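Long-range contacts in betaine aldehyde dehydrogenase (Staphylococcus aureus subsp. aureus COL, PDB 4QTO), which catalyses the NAD-dependent oxidation of betaine aldehyde to glycine betaine, an osmoprotectant: residues Arg50-Pro55 with Thr119-Lys124; Tyr56-Ile61 with Asp392-Glu397; Leu320-Ile325 with Glu423-Glu428. All coordinates share one frame; numbering follows the deposited sequence.

Contact 1 (Arg50-Pro55 with Thr119-Lys124); sequences RDIINP and TLDTGK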
loop_
_atom_site.group_PDB
_atom_site.type_symbol
_atom_site.label_atom_id
_atom_site.label_comp_id
_atom_site.label_asym_id
_atom_site.label_seq_id
_atom_site.Cartn_x
_atom_site.Cartn_y
_atom_site.Cartn_z
ATOM N N ARG A 50 4.503 47.598 1.048
ATOM C CA ARG A 50 5.180 47.314 -0.198
ATOM C C ARG A 50 4.224 47.509 -1.355
ATOM O O ARG A 50 3.076 47.088 -1.303
ATOM C CB ARG A 50 5.678 45.858 -0.190
ATOM C CG ARG A 50 6.207 45.396 -1.534
ATOM C CD ARG A 50 6.606 43.931 -1.466
ATOM N NE ARG A 50 7.780 43.752 -0.603
ATOM C CZ ARG A 50 9.022 43.767 -1.010
ATOM N NH1 ARG A 50 9.279 43.890 -2.310
ATOM N NH2 ARG A 50 9.989 43.615 -0.131
ATOM N N ASP A 51 4.697 48.209 -2.384
ATOM C CA ASP A 51 3.935 48.410 -3.612
ATOM C C ASP A 51 4.202 47.228 -4.564
ATOM O O ASP A 51 5.364 46.834 -4.789
ATOM C CB ASP A 51 4.340 49.708 -4.302
ATOM C CG ASP A 51 3.868 50.944 -3.570
ATOM O OD1 ASP A 51 3.064 50.876 -2.624
ATOM O OD2 ASP A 51 4.312 52.028 -3.967
ATOM N N ILE A 52 3.115 46.649 -5.047
ATOM C CA ILE A 52 3.079 45.504 -5.942
ATOM C C ILE A 52 2.922 46.076 -7.355
ATOM O O ILE A 52 2.116 46.979 -7.586
ATOM C CB ILE A 52 1.907 44.569 -5.580
ATOM C CG1 ILE A 52 2.036 44.133 -4.125
ATOM C CG2 ILE A 52 1.835 43.361 -6.509
ATOM C CD1 ILE A 52 3.381 43.539 -3.761
ATOM N N ILE A 53 3.676 45.510 -8.290
ATOM C CA ILE A 53 3.745 45.990 -9.658
ATOM C C ILE A 53 3.181 44.991 -10.667
ATOM O O ILE A 53 3.202 43.769 -10.436
ATOM C CB ILE A 53 5.244 46.196 -9.972
ATOM C CG1 ILE A 53 5.874 47.141 -8.928
ATOM C CG2 ILE A 53 5.463 46.707 -11.370
ATOM C CD1 ILE A 53 7.395 47.152 -8.944
ATOM N N ASN A 54 2.665 45.518 -11.771
ATOM C CA ASN A 54 2.217 44.707 -12.909
ATOM C C ASN A 54 3.442 44.694 -13.867
ATOM O O ASN A 54 3.825 45.743 -14.378
ATOM C CB ASN A 54 1.037 45.368 -13.600
ATOM C CG ASN A 54 0.618 44.653 -14.890
ATOM O OD1 ASN A 54 1.279 43.710 -15.365
ATOM N ND2 ASN A 54 -0.449 45.144 -15.497
ATOM N N PRO A 55 4.046 43.530 -14.150
ATOM C CA PRO A 55 5.230 43.529 -15.022
ATOM C C PRO A 55 4.990 43.956 -16.483
ATOM O O PRO A 55 5.935 44.258 -17.212
ATOM C CB PRO A 55 5.709 42.084 -14.971
ATOM C CG PRO A 55 4.471 41.308 -14.660
ATOM C CD PRO A 55 3.652 42.179 -13.734
ATOM N N THR A 119 -2.794 36.834 -13.683
ATOM C CA THR A 119 -2.192 37.435 -14.869
ATOM C C THR A 119 -1.761 38.860 -14.573
ATOM O O THR A 119 -0.683 39.305 -15.040
ATOM C CB THR A 119 -3.177 37.359 -16.052
ATOM O OG1 THR A 119 -3.095 36.045 -16.589
ATOM C CG2 THR A 119 -2.865 38.352 -17.140
ATOM N N LEU A 120 -2.558 39.586 -13.783
ATOM C CA LEU A 120 -2.186 40.962 -13.448
ATOM C C LEU A 120 -0.879 40.996 -12.649
ATOM O O LEU A 120 -0.011 41.830 -12.900
ATOM C CB LEU A 120 -3.291 41.635 -12.622
ATOM C CG LEU A 120 -3.085 43.115 -12.304
ATOM C CD1 LEU A 120 -3.229 43.939 -13.559
ATOM C CD2 LEU A 120 -4.100 43.558 -11.261
ATOM N N ASP A 121 -0.757 40.086 -11.684
ATOM C CA ASP A 121 0.397 40.062 -10.772
ATOM C C ASP A 121 1.656 39.470 -11.397
ATOM O O ASP A 121 2.786 39.914 -11.124
ATOM C CB ASP A 121 -0.003 39.220 -9.533
ATOM C CG ASP A 121 0.753 39.603 -8.223
ATOM O OD1 ASP A 121 1.551 40.565 -8.207
ATOM O OD2 ASP A 121 0.527 38.884 -7.199
ATOM N N THR A 122 1.492 38.440 -12.226
ATOM C CA THR A 122 2.665 37.708 -12.729
ATOM C C THR A 122 2.985 37.892 -14.197
ATOM O O THR A 122 4.041 37.449 -14.644
ATOM C CB THR A 122 2.525 36.195 -12.512
ATOM O OG1 THR A 122 1.518 35.655 -13.394
ATOM C CG2 THR A 122 2.205 35.871 -11.044
ATOM N N GLY A 123 2.033 38.424 -14.965
ATOM C CA GLY A 123 2.269 38.750 -16.361
ATOM C C GLY A 123 1.950 37.664 -17.368
ATOM O O GLY A 123 1.875 37.959 -18.556
ATOM N N LYS A 124 1.734 36.426 -16.924
ATOM C CA LYS A 124 1.483 35.335 -17.900
ATOM C C LYS A 124 0.115 35.487 -18.546
ATOM O O LYS A 124 -0.735 36.211 -18.051
ATOM C CB LYS A 124 1.682 33.936 -17.311
ATOM C CG LYS A 124 0.619 33.467 -16.368
ATOM C CD LYS A 124 1.014 32.050 -15.952
ATOM C CE LYS A 124 -0.138 31.316 -15.356
ATOM N NZ LYS A 124 -0.604 31.912 -14.086
HETATM O O HOH W 1 0.056 41.517 -16.512
#

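Contact 2 (Tyr56-Ile61 with Asp392-Glu397); sequences YNQEVI and DGLFFE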
loop_
_atom_site.group_PDB
_atom_site.type_symbol
_atom_site.label_atom_id
_atom_site.label_comp_id
_atom_site.label_asym_id
_atom_site.label_seq_id
_atom_site.Cartn_x
_atom_site.Cartn_y
_atom_site.Cartn_z
ATOM N N TYR A 56 3.742 43.991 -16.914
ATOM C CA TYR A 56 3.441 44.395 -18.278
ATOM C C TYR A 56 3.739 45.868 -18.524
ATOM O O TYR A 56 4.141 46.281 -19.645
ATOM C CB TYR A 56 1.973 44.090 -18.633
ATOM C CG TYR A 56 1.594 44.719 -19.956
ATOM C CD1 TYR A 56 2.129 44.238 -21.139
ATOM C CD2 TYR A 56 0.734 45.803 -20.012
ATOM C CE1 TYR A 56 1.835 44.835 -22.365
ATOM C CE2 TYR A 56 0.416 46.391 -21.224
ATOM C CZ TYR A 56 0.970 45.892 -22.399
ATOM O OH TYR A 56 0.664 46.493 -23.622
ATOM N N ASN A 57 3.480 46.694 -17.510
ATOM C CA ASN A 57 3.690 48.131 -17.651
ATOM C C ASN A 57 4.468 48.811 -16.519
ATOM O O ASN A 57 4.659 50.039 -16.541
ATOM C CB ASN A 57 2.321 48.804 -17.817
ATOM C CG ASN A 57 1.377 48.490 -16.676
ATOM O OD1 ASN A 57 1.794 48.109 -15.586
ATOM N ND2 ASN A 57 0.097 48.652 -16.925
ATOM N N GLN A 58 4.943 48.012 -15.577
ATOM C CA GLN A 58 5.681 48.474 -14.399
ATOM C C GLN A 58 4.908 49.457 -13.509
ATOM O O GLN A 58 5.504 50.180 -12.743
ATOM C CB GLN A 58 7.061 48.995 -14.762
ATOM C CG GLN A 58 7.908 47.954 -15.483
ATOM C CD GLN A 58 9.331 48.423 -15.721
ATOM O OE1 GLN A 58 10.147 48.458 -14.804
ATOM N NE2 GLN A 58 9.649 48.726 -16.966
ATOM N N GLU A 59 3.585 49.435 -13.602
ATOM C CA GLU A 59 2.758 50.319 -12.788
ATOM C C GLU A 59 2.419 49.668 -11.456
ATOM O O GLU A 59 2.268 48.430 -11.370
ATOM C CB GLU A 59 1.466 50.661 -13.515
ATOM C CG GLU A 59 1.692 51.444 -14.797
ATOM C CD GLU A 59 0.401 51.933 -15.425
ATOM O OE1 GLU A 59 -0.687 51.699 -14.845
ATOM O OE2 GLU A 59 0.479 52.558 -16.504
ATOM N N VAL A 60 2.339 50.505 -10.425
ATOM C CA VAL A 60 1.946 50.035 -9.101
ATOM C C VAL A 60 0.467 49.737 -9.201
ATOM O O VAL A 60 -0.313 50.606 -9.598
ATOM C CB VAL A 60 2.185 51.082 -8.004
ATOM C CG1 VAL A 60 1.580 50.608 -6.689
ATOM C CG2 VAL A 60 3.663 51.365 -7.840
ATOM N N ILE A 61 0.079 48.529 -8.822
ATOM C CA ILE A 61 -1.301 48.096 -8.875
ATOM C C ILE A 61 -1.933 47.881 -7.489
ATOM O O ILE A 61 -3.159 47.809 -7.396
ATOM C CB ILE A 61 -1.480 46.788 -9.684
ATOM C CG1 ILE A 61 -0.619 45.640 -9.094
ATOM C CG2 ILE A 61 -1.211 47.070 -11.150
ATOM C CD1 ILE A 61 -0.764 44.283 -9.741
ATOM N N ASP A 392 7.472 49.870 -22.217
ATOM C CA ASP A 392 7.302 50.157 -20.802
ATOM C C ASP A 392 7.298 48.923 -19.919
ATOM O O ASP A 392 7.397 49.050 -18.702
ATOM C CB ASP A 392 5.998 50.919 -20.561
ATOM C CG ASP A 392 6.027 52.322 -21.134
ATOM O OD1 ASP A 392 7.133 52.852 -21.424
ATOM O OD2 ASP A 392 4.930 52.903 -21.268
ATOM N N GLY A 393 7.168 47.747 -20.532
ATOM C CA GLY A 393 7.090 46.497 -19.787
ATOM C C GLY A 393 8.417 45.769 -19.673
ATOM O O GLY A 393 9.395 46.097 -20.326
ATOM N N LEU A 394 8.406 44.700 -18.881
ATOM C CA LEU A 394 9.606 43.932 -18.620
ATOM C C LEU A 394 9.770 42.779 -19.603
ATOM O O LEU A 394 9.920 41.623 -19.222
ATOM C CB LEU A 394 9.570 43.420 -17.184
ATOM C CG LEU A 394 9.585 44.525 -16.110
ATOM C CD1 LEU A 394 9.176 43.978 -14.775
ATOM C CD2 LEU A 394 10.978 45.124 -16.013
ATOM N N PHE A 395 9.757 43.113 -20.888
ATOM C CA PHE A 395 9.888 42.109 -21.924
ATOM C C PHE A 395 11.334 41.750 -22.260
ATOM O O PHE A 395 12.270 42.564 -22.133
ATOM C CB PHE A 395 9.131 42.532 -23.181
ATOM C CG PHE A 395 7.652 42.518 -23.014
ATOM C CD1 PHE A 395 6.945 41.344 -23.247
ATOM C CD2 PHE A 395 6.980 43.633 -22.579
ATOM C CE1 PHE A 395 5.573 41.306 -23.067
ATOM C CE2 PHE A 395 5.619 43.595 -22.390
ATOM C CZ PHE A 395 4.913 42.433 -22.656
ATOM N N PHE A 396 11.493 40.491 -22.652
ATOM C CA PHE A 396 12.775 39.981 -23.103
ATOM C C PHE A 396 12.452 39.018 -24.252
ATOM O O PHE A 396 11.542 38.206 -24.131
ATOM C CB PHE A 396 13.568 39.312 -21.997
ATOM C CG PHE A 396 15.005 39.084 -22.375
ATOM C CD1 PHE A 396 15.937 40.093 -22.189
ATOM C CD2 PHE A 396 15.401 37.907 -22.927
ATOM C CE1 PHE A 396 17.255 39.920 -22.575
ATOM C CE2 PHE A 396 16.719 37.721 -23.299
ATOM C CZ PHE A 396 17.634 38.717 -23.132
ATOM N N GLU A 397 13.173 39.159 -25.364
ATOM C CA GLU A 397 12.862 38.364 -26.533
ATOM C C GLU A 397 13.105 36.872 -26.327
ATOM O O GLU A 397 14.062 36.493 -25.660
ATOM C CB GLU A 397 13.701 38.802 -27.709
ATOM C CG GLU A 397 13.357 40.184 -28.249
ATOM C CD GLU A 397 14.350 40.663 -29.315
ATOM O OE1 GLU A 397 15.497 40.130 -29.435
ATOM O OE2 GLU A 397 13.996 41.652 -29.992
HETATM O O HOH W 2 3.581 52.121 -18.227
#

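Contact 3 (Leu320-Ile325 with Glu423-Glu428); sequences LVQNSI and EGFETE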
loop_
_atom_site.group_PDB
_atom_site.type_symbol
_atom_site.label_atom_id
_atom_site.label_comp_id
_atom_site.label_asym_id
_atom_site.label_seq_id
_atom_site.Cartn_x
_atom_site.Cartn_y
_atom_site.Cartn_z
ATOM N N LEU A 320 18.628 18.852 -26.283
ATOM C CA LEU A 320 19.643 17.893 -26.719
ATOM C C LEU A 320 19.056 17.231 -27.951
ATOM O O LEU A 320 18.050 16.530 -27.863
ATOM C CB LEU A 320 19.947 16.864 -25.650
ATOM C CG LEU A 320 20.631 17.390 -24.415
ATOM C CD1 LEU A 320 20.587 16.461 -23.233
ATOM C CD2 LEU A 320 22.058 17.684 -24.770
ATOM N N VAL A 321 19.653 17.480 -29.122
ATOM C CA VAL A 321 19.083 16.996 -30.391
ATOM C C VAL A 321 20.102 16.128 -31.121
ATOM O O VAL A 321 21.319 16.410 -31.142
ATOM C CB VAL A 321 18.589 18.174 -31.276
ATOM C CG1 VAL A 321 19.714 19.120 -31.631
ATOM C CG2 VAL A 321 17.904 17.655 -32.535
ATOM N N GLN A 322 19.640 15.041 -31.696
ATOM C CA GLN A 322 20.548 14.127 -32.359
ATOM C C GLN A 322 21.302 14.841 -33.496
ATOM O O GLN A 322 20.689 15.576 -34.254
ATOM C CB GLN A 322 19.804 12.848 -32.800
ATOM C CG GLN A 322 20.755 11.729 -33.129
ATOM C CD GLN A 322 20.110 10.359 -32.978
ATOM O OE1 GLN A 322 18.887 10.182 -33.064
ATOM N NE2 GLN A 322 20.940 9.372 -32.670
ATOM N N ASN A 323 22.623 14.604 -33.582
ATOM C CA ASN A 323 23.447 15.295 -34.559
ATOM C C ASN A 323 22.913 15.237 -35.968
ATOM O O ASN A 323 23.013 16.225 -36.730
ATOM C CB ASN A 323 24.891 14.774 -34.535
ATOM C CG ASN A 323 25.656 15.231 -33.307
ATOM O OD1 ASN A 323 25.442 16.342 -32.796
ATOM N ND2 ASN A 323 26.576 14.395 -32.842
ATOM N N SER A 324 22.370 14.089 -36.343
ATOM C CA SER A 324 21.841 13.895 -37.678
ATOM C C SER A 324 20.752 14.868 -38.109
ATOM O O SER A 324 20.603 15.149 -39.308
ATOM C CB SER A 324 21.345 12.441 -37.810
ATOM O OG SER A 324 20.413 12.166 -36.782
ATOM N N ILE A 325 19.967 15.367 -37.149
ATOM C CA ILE A 325 18.900 16.327 -37.430
ATOM C C ILE A 325 19.105 17.688 -36.772
ATOM O O ILE A 325 18.198 18.522 -36.796
ATOM C CB ILE A 325 17.507 15.792 -37.069
ATOM C CG1 ILE A 325 17.356 15.425 -35.586
ATOM C CG2 ILE A 325 17.167 14.603 -37.962
ATOM C CD1 ILE A 325 15.929 15.456 -35.066
ATOM N N GLU A 423 22.288 21.583 -27.877
ATOM C CA GLU A 423 23.498 20.775 -27.957
ATOM C C GLU A 423 23.179 19.568 -28.792
ATOM O O GLU A 423 22.047 19.057 -28.734
ATOM C CB GLU A 423 23.920 20.236 -26.586
ATOM C CG GLU A 423 24.530 21.255 -25.638
ATOM C CD GLU A 423 24.451 20.756 -24.205
ATOM O OE1 GLU A 423 25.400 20.114 -23.719
ATOM O OE2 GLU A 423 23.351 20.890 -23.625
ATOM N N GLY A 424 24.171 19.070 -29.511
ATOM C CA GLY A 424 23.970 17.856 -30.281
ATOM C C GLY A 424 24.475 16.623 -29.544
ATOM O O GLY A 424 25.348 16.724 -28.659
ATOM N N PHE A 425 23.935 15.457 -29.894
ATOM C CA PHE A 425 24.433 14.183 -29.366
ATOM C C PHE A 425 24.463 13.159 -30.499
ATOM O O PHE A 425 23.646 13.215 -31.425
ATOM C CB PHE A 425 23.635 13.653 -28.195
ATOM C CG PHE A 425 22.222 13.257 -28.525
ATOM C CD1 PHE A 425 21.952 11.983 -29.027
ATOM C CD2 PHE A 425 21.167 14.132 -28.329
ATOM C CE1 PHE A 425 20.651 11.605 -29.322
ATOM C CE2 PHE A 425 19.869 13.752 -28.603
ATOM C CZ PHE A 425 19.614 12.487 -29.100
ATOM N N GLU A 426 25.380 12.205 -30.425
ATOM C CA GLU A 426 25.515 11.234 -31.501
ATOM C C GLU A 426 24.659 9.992 -31.279
ATOM O O GLU A 426 23.980 9.514 -32.194
ATOM C CB GLU A 426 26.984 10.838 -31.651
ATOM C CG GLU A 426 27.290 9.956 -32.831
ATOM C CD GLU A 426 27.017 10.629 -34.182
ATOM O OE1 GLU A 426 27.099 11.882 -34.297
ATOM O OE2 GLU A 426 26.753 9.868 -35.128
ATOM N N THR A 427 24.717 9.462 -30.066
ATOM C CA THR A 427 24.074 8.230 -29.701
ATOM C C THR A 427 23.148 8.363 -28.491
ATOM O O THR A 427 23.207 9.313 -27.732
ATOM C CB THR A 427 25.164 7.202 -29.267
ATOM O OG1 THR A 427 25.853 7.677 -28.094
ATOM C CG2 THR A 427 26.203 6.942 -30.386
ATOM N N GLU A 428 22.340 7.340 -28.293
ATOM C CA GLU A 428 21.486 7.252 -27.123
ATOM C C GLU A 428 22.317 7.382 -25.824
ATOM O O GLU A 428 21.937 8.091 -24.889
ATOM C CB GLU A 428 20.788 5.911 -27.232
ATOM C CG GLU A 428 19.923 5.508 -26.111
ATOM C CD GLU A 428 19.356 4.093 -26.325
ATOM O OE1 GLU A 428 19.205 3.653 -27.488
ATOM O OE2 GLU A 428 19.016 3.474 -25.299
HETATM O O HOH W 3 23.508 11.345 -35.119
#

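Contact 1 (Arg50-Pro55 with Thr119-Lys124)
Asn-54 and Pro-55, where the first strand of a two-stranded beta hairpin (49-54 with 59-65) leads into its turn, rest on the C-terminal end of helix 111-122, where Leu-120, Asp-121 and, just past the helix, Gly-123 receive them. The Asn-54 side chain runs across Leu-120. Its CB is 3.8 Å from Leu-120 O, and CG, placed opposite the backbone N (chi1 174°), passes over that same oxygen. Beyond CG the amide divides: ND2 lies against the methyl Leu-120 CD1, whereas OD1 is close to Leu-120 O without bonding to it, both being acceptors. OD1 instead accepts from Tyr-56 N, and from a water, 2.8 Å away, that also donates to Thr-119 O. A short amide suits this place because it serves the turn of the hairpin and, through the water, a carbonyl near the helix end.

The rigid Pro-55 ring fills the next position, with CD 3.6 Å from Asp-121 O. Gly-123 leaves the helix with positive phi (91°), a conformation easy for glycine, and its lack of a side chain lets the ring come close, Pro-55 CG standing 3.8 Å from Gly-123 CA. Asp-121 is anchored elsewhere, its OD2 accepting from Leu-211 N. Its other oxygen, OD1, touches the hairpin at the buried methyl Ile-52 CG2, 3.3 Å away.

Contact 2 (Tyr56-Ile61 with Asp392-Glu397)
The two backbones come closest where Asn-57 and Gly-393 bring their CA atoms within 4.3 Å, between the hairpin turn and an irregular loop that precedes strand 399-402. Glycine suits this crossing because its bare CA can press to 3.0 Å from Tyr-56 O, where a side chain would have no room.

On one flank Tyr-56 meets Phe-395. The two rings are nearly perpendicular (88°), yet neither lies over the other's face: they touch rim to rim, Tyr-56 CD1 being 3.6 Å from Phe-395 CZ. The tyrosine thereby adds an apolar edge to the cluster of Pro-354, Pro-385 and Leu-390 round the buried Phe-395.

On the other flank Gln-58 reaches across Asp-392 and Leu-394. With CG opposite its carbonyl carbon (chi1 -58°) and the chain extended beyond, NE2 donates to Asp-392 O at 2.9 Å. The acceptor lies near the amide plane, but the nitrogen stands well above the carbonyl plane. OE1 comes up against the methyl Leu-394 CD2, 3.6 Å away, and CG packs on Leu-394 CG. Within the hairpin bend, Asn-57 forms an Asx turn, OD1 accepting from Glu-59 N at 3.0 Å and holding the bend in shape. A water donates to Asn-57 O and, weakly, to Asp-392 OD2.

The direct polar link thus uses a side-chain amide and a main-chain carbonyl, both neutral, so this junction should depend little on pH, with the aromatic pair supplying the apolar contact on the other flank.

Contact 3 (Leu320-Ile325 with Glu423-Glu428)
Both backbone polar groups of Val-321 are bonded to the neighbouring strand: its N donates to Glu-423 O at 2.9 Å, and its O accepts from Phe-425 N at 3.1 Å. Asn-323 N gives a further bond to Phe-425 O, 2.8 Å long, even as the chain turns into helix 323-337. CA-H groups of Leu-320, Gly-424 and Gln-322 add contacts to carbonyl oxygens between these bonds.

This is the parallel pairing of strands 318-322 and 419-425, central neighbours in the mixed sheet of the catalytic domain of the aldehyde dehydrogenase fold. Strand segments 320-322 and 423-425 cross at -44°, a strong twist for paired parallel strands. Gly-424 suits its position because Asn-323 OD1 lies 3.3 Å from its CA, leaving no space for a side chain.

Where the strands end, side-chain amides take over. Gln-322 NE2 donates to Glu-426 O at 3.1 Å, from above the carbonyl plane, while OE1 accepts from Asp-290 N, so both ends of the amide are engaged and its rotation is fixed. Asn-323 ND2 donates almost straight (174°) to Glu-426 OE1, met on the anti side of the carboxylate. Ser-324 N donates to a water, which in turn donates weakly to Glu-426 O. Glu-423 turns its charge elsewhere, OE2 bridging to Arg-318, while Leu-320 CD2 lies alongside its carbon chain.

The Phe-425 ring packs against the backbone of the other strand, with Leu-320 O at its edge. Its CG sits between backbone N and carbonyl carbon (chi1 66°), which brings the ring face against Gln-322, whose CA lies 3.8 Å from the Phe-425 centroid in a CH-pi contact. Phe-289 meets this ring edge-to-face. Beyond it Thr-427 is the N-cap of helix 428-436, OG1 accepting from Glu-430 N.

Contacts 1 and 2 have centres 9 Å apart and share the hairpin of strands 49-54 and 59-65; Ile-52 O to Ile-61 N and Asn-54 N to Glu-59 O probably hydrogen-bond within it. Contact 1 seats the hairpin on helix 111-122, and contact 2 ties its turn to the loop before strand 399-402. Contact 3 lies about 40 and 38 Å from them, centre to centre, in the seven-stranded sheet that includes strand 399-402. Along the chain contact 1 closes before contact 3 opens, whereas the segments of contact 2 alternate with those of both. In this family, contact 2 probably joins the N-terminal, cofactor-binding part to the catalytic domain, in whose sheet contact 3 pairs two neighbouring strands.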